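Local coordinates for polysialic acid O-acetyltransferase (Escherichia coli, PDB 3JQY) that catalyses the O-acetylation of capsular polysialic acid, transferring acetyl groups from acetyl-CoA to long polymers of sialic acid, at the interface of chains A and B. Coordinates in Å, arbitrary orientation; residue numbers count along the deposited sequence, not the author numbering. Chains: chain A/B, Polysialic acid O-acetyltransferase.

The interface of chains A and B. Residues chain A 102, 146, 157; chain B 224.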
loop_
_atom_site.group_PDB
_atom_site.type_symbol
_atom_site.label_atom_id
_atom_site.label_comp_id
_atom_site.label_asym_id
_atom_site.label_seq_id
_atom_site.Cartn_x
_atom_site.Cartn_y
_atom_site.Cartn_z
ATOM N N LYS A 102 -3.005 18.933 20.342
ATOM C CA LYS A 102 -4.082 19.584 21.096
ATOM C C LYS A 102 -4.646 18.801 22.281
ATOM O O LYS A 102 -5.851 18.550 22.359
ATOM C CB LYS A 102 -5.215 19.987 20.153
ATOM C CG LYS A 102 -4.782 20.909 19.025
ATOM C CD LYS A 102 -5.901 21.054 18.004
ATOM C CE LYS A 102 -5.353 21.239 16.597
ATOM N NZ LYS A 102 -6.348 20.827 15.563
ATOM N N GLY A 146 -7.667 14.353 10.099
ATOM C CA GLY A 146 -6.795 15.395 9.586
ATOM C C GLY A 146 -7.528 16.566 8.952
ATOM O O GLY A 146 -6.995 17.674 8.881
ATOM N N ARG A 157 -19.862 19.384 11.840
ATOM C CA ARG A 157 -18.828 18.375 11.666
ATOM C C ARG A 157 -19.257 17.032 12.257
ATOM O O ARG A 157 -19.866 16.978 13.328
ATOM C CB ARG A 157 -17.516 18.850 12.290
ATOM C CG ARG A 157 -16.442 17.791 12.275
ATOM C CD ARG A 157 -15.072 18.344 12.640
ATOM N NE ARG A 157 -14.070 17.307 12.427
ATOM C CZ ARG A 157 -12.790 17.399 12.767
ATOM N NH1 ARG A 157 -12.327 18.491 13.356
ATOM N NH2 ARG A 157 -11.973 16.385 12.520
ATOM N N ASP B 224 -8.695 22.623 9.463
ATOM C CA ASP B 224 -9.000 21.766 10.602
ATOM C C ASP B 224 -9.741 22.543 11.686
ATOM O O ASP B 224 -10.247 21.960 12.645
ATOM C CB ASP B 224 -7.725 21.139 11.172
ATOM C CG ASP B 224 -6.833 22.155 11.852
ATOM O OD1 ASP B 224 -6.372 21.877 12.980
ATOM O OD2 ASP B 224 -6.602 23.233 11.265
HETATM O O HOH W 1 -12.962 21.152 13.261
#
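A:Lys102 and B:Asp224 join across the subunit boundary in a salt bridge that is also a hydrogen bond: the lysine side-chain amine NZ of A:Lys102 gives to the carboxylate oxygen OD1 of B:Asp224 over 2.8 Å. B:Asp224 is poorly ordered, so this bridge, its direction and the water link to the same residue described below are all to be read with caution. As modelled, NZ lies nearly in line with the CG-OD1 bond. The other carboxylate oxygen, OD2 of B:Asp224, is 4.9 Å from NZ of A:Lys102, and CE of A:Lys102 is 3.8 Å from OD1 of B:Asp224, which shows that the contact is made by the amine end and one carboxylate oxygen. The two side chains meet at a slant. The lysine leaves its backbone with CG anti to the carbonyl carbon (chi1 -57°), and a modest bend at chi3 (-147°) in a mostly extended chain carries NZ to the acid.

B:Asp224 hides 54 Å² against chain A, about half of the 107 Å² buried in the patch, with A:Lys102 adding 27 Å².

The backbone of the same aspartate is reached by A:Arg157, whose NH1 is too far from the carbonyl O for a direct bond. A water spans the gap, 2.7 Å from NH1 of A:Arg157 and 2.9 Å from O of B:Asp224. The arginine chain runs extended from CG to NE, with CG anti to the backbone N (chi1 174°), and this reach delivers its guanidinium group to the water. A:Gly146 adds a looser contact, its carbonyl O standing 4.2 Å from CB of B:Asp224.

All four residues lie in loops, and the patch belongs to the subunit interface of a homotrimer of the left-handed beta-helix, hexapeptide-repeat family. The bridge and the water link probably help hold the subunits together, next to A:Gly146, which probably contributes to the acetyl-CoA site.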